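PDB 1JC9: techylectin-5A from Tachypleus tridentatus, which recognises acetyl-group-containing substances as a lectin of innate immunity and agglutinates human erythrocytes and bacteria. Local coordinates for residues 82-87 against 256-261; 158-163 against 171-176; 140-145 against 152-157. All coordinates share one frame; numbering follows the deposited sequence.

Interaction 1 (82-87 against 256-261); sequences METDGG and EMKIRP
Gly87 and Arg260 mark the nearest backbone approach between the loop 82-87 and the strand 256-261, and even there the CA atoms lie 8.7 Å apart. No backbone-to-backbone hydrogen bond joins the segments, so side chains of the strand must bridge the gap. The loop, which connects strands 76-81 and 89-95, is held in its turn by the bond from Gly87 N to Thr84 O (2.8 Å). At the backbone angles of Gly86 and Gly87 a CB would collide with the carbonyl oxygen of the residue before.

Arg260 makes the main reach. Its CG stands anti to the backbone N (chi1 -175°), and the chain bends at chi3 before the guanidinium meets the loop. NH1 donates to two carbonyls, Asp85 O at 2.8 Å and Gly87 O at 2.9 Å. Both acceptors lie in the guanidinium plane and both bonds are close to straight, yet the two oxygens are met differently: Gly87 O in its carbonyl plane, Asp85 O from above it. NH2 adds a longer salt bridge to Asp85 OD2 (3.3 Å), approaching from above a carboxylate turned 55° from the guanidinium. Asp85 is thus gripped end-on, through its carbonyl and its carboxylate.

Lys258 crosses Thr84 obliquely, NZ 4.0 Å from Thr84 OG1, with no hydrogen bond between them. That ammonium is engaged by Glu256 OE1 at 2.6 Å, and also by Asp81, which likewise accepts from Thr84 OG1. Trp89 of strand 89-95 packs against both Lys258 and Arg260.

Two carbonyls sharing one guanidinium nitrogen fix the rotation of the group and tie the loop's fold to the strand. The carboxylates around Lys258 would be expected to stabilise its positive charge beside the loop of this fibrinogen-like domain.

Interaction 2 (158-163 against 171-176); sequences QDFWIE and LHIGNY
Trp161 and His172 face each other as an antiparallel hydrogen-bonded pair: Trp161 N reaches His172 O at 3.0 Å, and His172 N returns a bond to Trp161 O at 2.8 Å. Ile162 and Leu171 form the adjoining non-hydrogen-bonded pair. Nearer the corner that the chain turns at Gln158 and Asp159, the ladder gives way to bonds from Gly174 N to Gln158 O and from Gln158 N to Asn175 O. A water adds to this end, donating to Asp159 OD2 and accepting from Asn175 N; the other carboxylate oxygen of Asp159 is held by Asn138.

Stacking dominates the face carrying Trp161 and His172. The imidazole lies flat over the six-membered indole ring, with centroids 3.8 Å apart and planes at 6°. His172 CB sits over the neighbouring five-membered ring in a CH-pi contact, 3.5 Å from its centroid.

These segments belong to a beta hairpin of strands 152-162 and 171-172 within the fibrinogen C-terminal domain, and the side chain of Ile173 lies about 8 Å from that of Arg186, a residue implicated in ligand binding.

Polar side chains meet where His172 NE2 donates to Glu163 OE2 (2.7 Å, 174°). The oxygen is reached on its anti side and lies in the imidazole plane, so stack and bond together fix the ring's rotation.

Apolar contacts occupy the other face. Leu171 CD1 touches the edge of the Phe160 ring at CE1 (3.4 Å), Ile173 CG2 meets the same edge at CD1 (3.7 Å), and Ile162 packs on Leu171 while also touching Ile130 and Thr134 of helix 127-136.

Interaction 3 (140-145 against 152-157); sequences MIRFDL and TRYAIY
Phe143 and Tyr157 meet on the buried face shared with Ile141, Ala155 and Leu145. Their rings touch rim to rim, Phe143 CE1 lying 3.7 Å from Tyr157 CD1 with the planes at 84°. Ile141 CG2 packs on Tyr157 CB (3.7 Å). Phe184 adds edge-to-face contacts with both rings, and Tyr157 OH is bonded to Asn182 and to Phe184 N.

Around this centre runs a regular antiparallel ladder, the axes of the two segments approaching to 4.7 Å and their directions 167° apart. Ile141 with Tyr157, Phe143 with Ala155 and Leu145 with Arg153 each exchange two backbone bonds. At the non-hydrogen-bonded pairs the CA atoms of Ile156 and Tyr154 instead approach the carbonyls of Ile141 and Phe143.

The opposite face is more polar. Ile156 CD1 presses on the aliphatic part of Arg142, 3.3 Å from CG, while Met140 SD flanks Ile156 CG2. Arg142 is extended from CG to NE, and its guanidinium lies nearly parallel to the Tyr154 ring, the planes 8° apart, with Tyr154 CD2 over its face toward the rim, 3.5 Å from NH1. At the guanidinium edge, NE and NH2 both donate to Asp144 OD1, each at 2.9 Å, a side-on grip, with a weak further bond from NE to OD2, that limits its rotation. A water donates to that oxygen and to Arg153 O, and Asp144 OD2 pairs with Lys258.

The strands form a beta hairpin in the antiparallel sheet of the fibrinogen C-terminal domain; on its buried face the Tyr157 side chain comes about 8 Å from that of Arg186, implicated in ligand binding.

All three contacts reach one antiparallel sheet. Interaction 3 has the longest ladder, five bridged pairs, and buries the most area; its buried aromatic face contrasts with its charged outer one. Strand 250-261 flanks it, so interaction 1 adjoins it directly: Lys258 NZ forms a salt bridge with Asp144 OD2 (2.8 Å), and Thr84 packs on Arg142. Interaction 1 anchors a partly exposed loop by charge and carbonyl bonding without a strand ladder. Interaction 2 continues strand 152-162 beyond its corner, with a shorter ladder and a ring stack on the more exposed face. Phe160 joins the three, packing its ring on Ile141 (CG to CB 3.7 Å) and on Ile259 (CD2 to CG2 3.6 Å).

Interaction 1 (82-87 against 256-261)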
loop_
_atom_site.group_PDB
_atom_site.type_symbol
_atom_site.label_atom_id
_atom_site.label_comp_id
_atom_site.label_asym_id
_atom_site.label_seq_id
_atom_site.Cartn_x
_atom_site.Cartn_y
_atom_site.Cartn_z
ATOM N N MET A 82 8.594 -8.940 10.788
ATOM C CA MET A 82 8.963 -8.913 12.200
ATOM C C MET A 82 10.358 -8.345 12.438
ATOM O O MET A 82 10.876 -8.416 13.552
ATOM C CB MET A 82 8.892 -10.328 12.786
ATOM C CG MET A 82 7.531 -10.987 12.619
ATOM S SD MET A 82 6.228 -9.972 13.326
ATOM C CE MET A 82 5.239 -11.229 14.152
ATOM N N GLU A 83 10.955 -7.764 11.405
ATOM C CA GLU A 83 12.304 -7.230 11.534
ATOM C C GLU A 83 12.419 -5.710 11.585
ATOM O O GLU A 83 13.142 -5.166 12.415
ATOM C CB GLU A 83 13.167 -7.780 10.399
ATOM C CG GLU A 83 13.442 -9.273 10.530
ATOM C CD GLU A 83 13.830 -9.914 9.214
ATOM O OE1 GLU A 83 14.738 -9.382 8.538
ATOM O OE2 GLU A 83 13.228 -10.952 8.856
ATOM N N THR A 84 11.701 -5.022 10.711
ATOM C CA THR A 84 11.769 -3.567 10.666
ATOM C C THR A 84 11.351 -2.869 11.957
ATOM O O THR A 84 10.239 -3.058 12.448
ATOM C CB THR A 84 10.907 -3.020 9.520
ATOM O OG1 THR A 84 11.286 -3.662 8.295
ATOM C CG2 THR A 84 11.098 -1.526 9.382
ATOM N N ASP A 85 12.258 -2.066 12.501
ATOM C CA ASP A 85 12.007 -1.291 13.711
ATOM C C ASP A 85 11.175 -1.996 14.789
ATOM O O ASP A 85 10.183 -1.461 15.280
ATOM C CB ASP A 85 11.359 0.039 13.310
ATOM C CG ASP A 85 11.105 0.953 14.488
ATOM O OD1 ASP A 85 11.904 0.942 15.445
ATOM O OD2 ASP A 85 10.107 1.700 14.451
ATOM N N GLY A 86 11.583 -3.204 15.157
ATOM C CA GLY A 86 10.871 -3.923 16.199
ATOM C C GLY A 86 9.879 -4.970 15.733
ATOM O O GLY A 86 9.465 -5.816 16.520
ATOM N N GLY A 87 9.483 -4.907 14.465
ATOM C CA GLY A 87 8.544 -5.880 13.937
ATOM C C GLY A 87 7.089 -5.598 14.265
ATOM O O GLY A 87 6.737 -4.513 14.732
ATOM N N GLU A 256 7.214 -1.398 -0.204
ATOM C CA GLU A 256 6.292 -2.124 0.662
ATOM C C GLU A 256 5.492 -1.133 1.484
ATOM O O GLU A 256 6.014 -0.102 1.907
ATOM C CB GLU A 256 7.025 -3.046 1.643
ATOM C CG GLU A 256 7.802 -4.199 1.043
ATOM C CD GLU A 256 8.320 -5.143 2.115
ATOM O OE1 GLU A 256 8.526 -4.687 3.261
ATOM O OE2 GLU A 256 8.530 -6.337 1.817
ATOM N N MET A 257 4.221 -1.453 1.696
ATOM C CA MET A 257 3.331 -0.641 2.512
ATOM C C MET A 257 2.936 -1.590 3.639
ATOM O O MET A 257 2.538 -2.727 3.386
ATOM C CB MET A 257 2.112 -0.205 1.696
ATOM C CG MET A 257 2.465 0.769 0.571
ATOM S SD MET A 257 1.139 1.009 -0.629
ATOM C CE MET A 257 -0.109 1.788 0.403
ATOM N N LYS A 258 3.072 -1.139 4.882
ATOM C CA LYS A 258 2.761 -1.985 6.028
ATOM C C LYS A 258 2.192 -1.172 7.182
ATOM O O LYS A 258 2.536 0.003 7.355
ATOM C CB LYS A 258 4.033 -2.713 6.469
ATOM C CG LYS A 258 5.179 -1.761 6.815
ATOM C CD LYS A 258 6.532 -2.465 6.906
ATOM C CE LYS A 258 7.025 -2.883 5.534
ATOM N NZ LYS A 258 8.410 -3.426 5.580
ATOM N N ILE A 259 1.332 -1.803 7.981
ATOM C CA ILE A 259 0.712 -1.118 9.107
ATOM C C ILE A 259 1.009 -1.757 10.463
ATOM O O ILE A 259 1.301 -2.949 10.553
ATOM C CB ILE A 259 -0.828 -0.993 8.886
ATOM C CG1 ILE A 259 -1.467 -2.356 8.613
ATOM C CG2 ILE A 259 -1.099 -0.122 7.667
ATOM C CD1 ILE A 259 -1.574 -3.245 9.804
ATOM N N ARG A 260 0.958 -0.942 11.512
ATOM C CA ARG A 260 1.211 -1.390 12.885
ATOM C C ARG A 260 0.427 -0.464 13.806
ATOM O O ARG A 260 0.324 0.731 13.543
ATOM C CB ARG A 260 2.706 -1.296 13.214
ATOM C CG ARG A 260 3.087 -1.853 14.579
ATOM C CD ARG A 260 4.599 -1.987 14.737
ATOM N NE ARG A 260 5.270 -0.709 14.959
ATOM C CZ ARG A 260 6.588 -0.580 15.095
ATOM N NH1 ARG A 260 7.371 -1.651 15.028
ATOM N NH2 ARG A 260 7.125 0.614 15.307
ATOM N N PRO A 261 -0.137 -1.001 14.899
ATOM C CA PRO A 261 -0.904 -0.147 15.811
ATOM C C PRO A 261 -0.077 1.014 16.355
ATOM O O PRO A 261 1.110 0.862 16.641
ATOM C CB PRO A 261 -1.335 -1.114 16.916
ATOM C CG PRO A 261 -1.401 -2.431 16.211
ATOM C CD PRO A 261 -0.151 -2.400 15.355
#

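Interaction 2 (158-163 against 171-176)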
loop_
_atom_site.group_PDB
_atom_site.type_symbol
_atom_site.label_atom_id
_atom_site.label_comp_id
_atom_site.label_asym_id
_atom_site.label_seq_id
_atom_site.Cartn_x
_atom_site.Cartn_y
_atom_site.Cartn_z
ATOM N N GLN A 158 0.707 8.727 10.551
ATOM C CA GLN A 158 -0.139 8.278 11.646
ATOM C C GLN A 158 -1.601 8.288 11.230
ATOM O O GLN A 158 -1.964 8.852 10.196
ATOM C CB GLN A 158 0.023 9.182 12.866
ATOM C CG GLN A 158 1.357 9.063 13.559
ATOM C CD GLN A 158 1.334 9.691 14.939
ATOM O OE1 GLN A 158 0.688 9.175 15.856
ATOM N NE2 GLN A 158 2.026 10.818 15.093
ATOM N N ASP A 159 -2.430 7.647 12.047
ATOM C CA ASP A 159 -3.866 7.599 11.826
ATOM C C ASP A 159 -4.248 7.261 10.394
ATOM O O ASP A 159 -4.930 8.036 9.724
ATOM C CB ASP A 159 -4.487 8.941 12.224
ATOM C CG ASP A 159 -4.004 9.428 13.584
ATOM O OD1 ASP A 159 -3.845 8.589 14.495
ATOM O OD2 ASP A 159 -3.791 10.651 13.750
ATOM N N PHE A 160 -3.812 6.094 9.937
ATOM C CA PHE A 160 -4.106 5.632 8.586
ATOM C C PHE A 160 -5.333 4.727 8.569
ATOM O O PHE A 160 -5.419 3.770 9.341
ATOM C CB PHE A 160 -2.910 4.851 8.030
ATOM C CG PHE A 160 -3.224 4.054 6.790
ATOM C CD1 PHE A 160 -3.571 4.691 5.605
ATOM C CD2 PHE A 160 -3.193 2.662 6.817
ATOM C CE1 PHE A 160 -3.885 3.959 4.463
ATOM C CE2 PHE A 160 -3.504 1.916 5.680
ATOM C CZ PHE A 160 -3.853 2.570 4.495
ATOM N N TRP A 161 -6.283 5.037 7.694
ATOM C CA TRP A 161 -7.477 4.218 7.531
ATOM C C TRP A 161 -8.244 4.642 6.293
ATOM O O TRP A 161 -8.061 5.748 5.789
ATOM C CB TRP A 161 -8.390 4.287 8.769
ATOM C CG TRP A 161 -8.802 5.674 9.224
ATOM C CD1 TRP A 161 -8.012 6.610 9.838
ATOM C CD2 TRP A 161 -10.115 6.244 9.156
ATOM N NE1 TRP A 161 -8.754 7.721 10.162
ATOM C CE2 TRP A 161 -10.047 7.525 9.754
ATOM C CE3 TRP A 161 -11.344 5.797 8.650
ATOM C CZ2 TRP A 161 -11.164 8.366 9.860
ATOM C CZ3 TRP A 161 -12.459 6.634 8.756
ATOM C CH2 TRP A 161 -12.356 7.905 9.357
ATOM N N ILE A 162 -9.068 3.742 5.770
ATOM C CA ILE A 162 -9.884 4.059 4.608
ATOM C C ILE A 162 -11.320 3.696 4.978
ATOM O O ILE A 162 -11.545 2.911 5.903
ATOM C CB ILE A 162 -9.440 3.279 3.325
ATOM C CG1 ILE A 162 -9.638 1.772 3.500
ATOM C CG2 ILE A 162 -7.969 3.592 2.999
ATOM C CD1 ILE A 162 -8.763 1.165 4.564
ATOM N N GLU A 163 -12.286 4.287 4.284
ATOM C CA GLU A 163 -13.691 4.005 4.545
ATOM C C GLU A 163 -14.076 2.796 3.702
ATOM O O GLU A 163 -13.248 2.309 2.929
ATOM C CB GLU A 163 -14.532 5.240 4.205
ATOM C CG GLU A 163 -14.206 6.418 5.130
ATOM C CD GLU A 163 -14.987 7.683 4.821
ATOM O OE1 GLU A 163 -16.214 7.599 4.615
ATOM O OE2 GLU A 163 -14.370 8.771 4.802
ATOM N N LEU A 171 -9.462 7.733 1.542
ATOM C CA LEU A 171 -8.262 7.709 2.380
ATOM C C LEU A 171 -8.192 8.747 3.503
ATOM O O LEU A 171 -8.591 9.894 3.327
ATOM C CB LEU A 171 -7.027 7.871 1.493
ATOM C CG LEU A 171 -5.666 7.941 2.195
ATOM C CD1 LEU A 171 -5.283 6.571 2.738
ATOM C CD2 LEU A 171 -4.622 8.416 1.202
ATOM N N HIS A 172 -7.666 8.322 4.650
ATOM C CA HIS A 172 -7.478 9.179 5.819
ATOM C C HIS A 172 -6.064 8.954 6.361
ATOM O O HIS A 172 -5.691 7.823 6.667
ATOM C CB HIS A 172 -8.479 8.821 6.921
ATOM C CG HIS A 172 -9.895 9.178 6.598
ATOM N ND1 HIS A 172 -10.429 10.419 6.872
ATOM C CD2 HIS A 172 -10.880 8.466 6.004
ATOM C CE1 HIS A 172 -11.685 10.454 6.460
ATOM N NE2 HIS A 172 -11.982 9.282 5.929
ATOM N N ILE A 173 -5.270 10.014 6.460
ATOM C CA ILE A 173 -3.920 9.903 7.003
ATOM C C ILE A 173 -3.579 11.125 7.841
ATOM O O ILE A 173 -4.007 12.240 7.534
ATOM C CB ILE A 173 -2.839 9.761 5.903
ATOM C CG1 ILE A 173 -3.087 10.776 4.788
ATOM C CG2 ILE A 173 -2.801 8.328 5.378
ATOM C CD1 ILE A 173 -1.994 10.788 3.740
ATOM N N GLY A 174 -2.808 10.900 8.905
ATOM C CA GLY A 174 -2.399 11.977 9.786
ATOM C C GLY A 174 -1.000 12.488 9.479
ATOM O O GLY A 174 -0.552 12.461 8.328
ATOM N N ASN A 175 -0.297 12.932 10.517
ATOM C CA ASN A 175 1.047 13.489 10.365
ATOM C C ASN A 175 2.122 12.586 9.779
ATOM O O ASN A 175 2.177 11.381 10.037
ATOM C CB ASN A 175 1.543 14.043 11.703
ATOM C CG ASN A 175 0.704 15.205 12.197
ATOM O OD1 ASN A 175 0.431 16.147 11.453
ATOM N ND2 ASN A 175 0.295 15.149 13.458
ATOM N N TYR A 176 2.991 13.219 9.000
ATOM C CA TYR A 176 4.105 12.575 8.329
ATOM C C TYR A 176 5.404 12.696 9.133
ATOM O O TYR A 176 5.580 13.616 9.926
ATOM C CB TYR A 176 4.303 13.234 6.961
ATOM C CG TYR A 176 5.684 13.051 6.367
ATOM C CD1 TYR A 176 6.015 11.897 5.659
ATOM C CD2 TYR A 176 6.674 14.025 6.543
ATOM C CE1 TYR A 176 7.293 11.713 5.139
ATOM C CE2 TYR A 176 7.957 13.852 6.032
ATOM C CZ TYR A 176 8.258 12.691 5.329
ATOM O OH TYR A 176 9.518 12.507 4.808
HETATM O O HOH W 1 -1.783 12.594 13.180
#

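Interaction 3 (140-145 against 152-157)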
loop_
_atom_site.group_PDB
_atom_site.type_symbol
_atom_site.label_atom_id
_atom_site.label_comp_id
_atom_site.label_asym_id
_atom_site.label_seq_id
_atom_site.Cartn_x
_atom_site.Cartn_y
_atom_site.Cartn_z
ATOM N N MET A 140 -0.806 3.115 12.071
ATOM C CA MET A 140 0.056 4.050 11.367
ATOM C C MET A 140 0.527 3.224 10.176
ATOM O O MET A 140 0.593 1.994 10.262
ATOM C CB MET A 140 1.252 4.488 12.223
ATOM C CG MET A 140 2.184 3.376 12.671
ATOM S SD MET A 140 3.680 4.045 13.458
ATOM C CE MET A 140 2.964 5.062 14.739
ATOM N N ILE A 141 0.812 3.875 9.058
ATOM C CA ILE A 141 1.279 3.148 7.891
ATOM C C ILE A 141 2.723 3.531 7.619
ATOM O O ILE A 141 3.111 4.686 7.768
ATOM C CB ILE A 141 0.411 3.446 6.631
ATOM C CG1 ILE A 141 0.962 2.675 5.430
ATOM C CG2 ILE A 141 0.393 4.936 6.331
ATOM C CD1 ILE A 141 0.084 2.747 4.200
ATOM N N ARG A 142 3.528 2.546 7.246
ATOM C CA ARG A 142 4.924 2.806 6.939
ATOM C C ARG A 142 5.229 2.404 5.501
ATOM O O ARG A 142 4.812 1.338 5.050
ATOM C CB ARG A 142 5.838 2.030 7.898
ATOM C CG ARG A 142 7.313 2.108 7.527
ATOM C CD ARG A 142 8.233 1.452 8.566
ATOM N NE ARG A 142 9.593 1.355 8.037
ATOM C CZ ARG A 142 10.667 1.897 8.599
ATOM N NH1 ARG A 142 10.560 2.583 9.728
ATOM N NH2 ARG A 142 11.850 1.767 8.016
ATOM N N PHE A 143 5.935 3.274 4.782
ATOM C CA PHE A 143 6.338 2.997 3.408
ATOM C C PHE A 143 7.840 2.725 3.414
ATOM O O PHE A 143 8.614 3.545 3.897
ATOM C CB PHE A 143 6.092 4.199 2.480
ATOM C CG PHE A 143 4.638 4.497 2.213
ATOM C CD1 PHE A 143 3.899 5.289 3.089
ATOM C CD2 PHE A 143 4.018 4.011 1.064
ATOM C CE1 PHE A 143 2.566 5.598 2.824
ATOM C CE2 PHE A 143 2.686 4.313 0.791
ATOM C CZ PHE A 143 1.960 5.108 1.672
ATOM N N ASP A 144 8.252 1.570 2.901
ATOM C CA ASP A 144 9.668 1.252 2.813
ATOM C C ASP A 144 10.017 1.253 1.331
ATOM O O ASP A 144 9.471 0.467 0.556
ATOM C CB ASP A 144 9.970 -0.109 3.448
ATOM C CG ASP A 144 10.067 -0.028 4.960
ATOM O OD1 ASP A 144 10.784 0.863 5.459
ATOM O OD2 ASP A 144 9.436 -0.847 5.656
ATOM N N LEU A 145 10.925 2.145 0.947
ATOM C CA LEU A 145 11.329 2.295 -0.448
ATOM C C LEU A 145 12.819 2.023 -0.661
ATOM O O LEU A 145 13.652 2.354 0.186
ATOM C CB LEU A 145 11.013 3.721 -0.910
ATOM C CG LEU A 145 9.706 4.322 -0.378
ATOM C CD1 LEU A 145 9.700 5.823 -0.618
ATOM C CD2 LEU A 145 8.512 3.656 -1.060
ATOM N N THR A 152 17.969 3.207 0.657
ATOM C CA THR A 152 16.594 3.168 1.151
ATOM C C THR A 152 16.103 4.427 1.853
ATOM O O THR A 152 16.886 5.220 2.369
ATOM C CB THR A 152 16.395 1.998 2.131
ATOM O OG1 THR A 152 17.188 2.223 3.302
ATOM C CG2 THR A 152 16.816 0.687 1.497
ATOM N N ARG A 153 14.784 4.589 1.864
ATOM C CA ARG A 153 14.121 5.713 2.516
ATOM C C ARG A 153 12.802 5.165 3.051
ATOM O O ARG A 153 12.336 4.121 2.602
ATOM C CB ARG A 153 13.840 6.835 1.513
ATOM C CG ARG A 153 15.081 7.518 0.947
ATOM C CD ARG A 153 15.777 8.410 1.976
ATOM N NE ARG A 153 16.817 9.230 1.354
ATOM C CZ ARG A 153 17.990 8.766 0.928
ATOM N NH1 ARG A 153 18.295 7.480 1.062
ATOM N NH2 ARG A 153 18.852 9.589 0.343
ATOM N N TYR A 154 12.208 5.854 4.019
ATOM C CA TYR A 154 10.938 5.417 4.578
ATOM C C TYR A 154 10.104 6.641 4.916
ATOM O O TYR A 154 10.626 7.754 5.029
ATOM C CB TYR A 154 11.151 4.574 5.849
ATOM C CG TYR A 154 11.569 5.386 7.054
ATOM C CD1 TYR A 154 12.857 5.908 7.157
ATOM C CD2 TYR A 154 10.656 5.695 8.060
ATOM C CE1 TYR A 154 13.224 6.727 8.232
ATOM C CE2 TYR A 154 11.010 6.515 9.138
ATOM C CZ TYR A 154 12.296 7.027 9.214
ATOM O OH TYR A 154 12.646 7.852 10.264
ATOM N N ALA A 155 8.800 6.427 5.060
ATOM C CA ALA A 155 7.868 7.490 5.408
ATOM C C ALA A 155 6.822 6.855 6.308
ATOM O O ALA A 155 6.383 5.729 6.066
ATOM C CB ALA A 155 7.213 8.053 4.160
ATOM N N ILE A 156 6.445 7.573 7.353
ATOM C CA ILE A 156 5.455 7.097 8.301
ATOM C C ILE A 156 4.311 8.100 8.325
ATOM O O ILE A 156 4.545 9.305 8.282
ATOM C CB ILE A 156 6.033 7.026 9.741
ATOM C CG1 ILE A 156 7.294 6.157 9.776
ATOM C CG2 ILE A 156 4.974 6.489 10.703
ATOM C CD1 ILE A 156 7.039 4.692 9.595
ATOM N N TYR A 157 3.082 7.598 8.374
ATOM C CA TYR A 157 1.909 8.456 8.463
ATOM C C TYR A 157 1.039 7.891 9.575
ATOM O O TYR A 157 0.682 6.707 9.555
ATOM C CB TYR A 157 1.101 8.463 7.160
ATOM C CG TYR A 157 1.795 9.144 6.015
ATOM C CD1 TYR A 157 2.714 8.459 5.226
ATOM C CD2 TYR A 157 1.566 10.493 5.743
ATOM C CE1 TYR A 157 3.392 9.098 4.194
ATOM C CE2 TYR A 157 2.242 11.145 4.715
ATOM C CZ TYR A 157 3.153 10.442 3.946
ATOM O OH TYR A 157 3.830 11.080 2.931
HETATM O O HOH W 2 13.090 1.392 4.096
#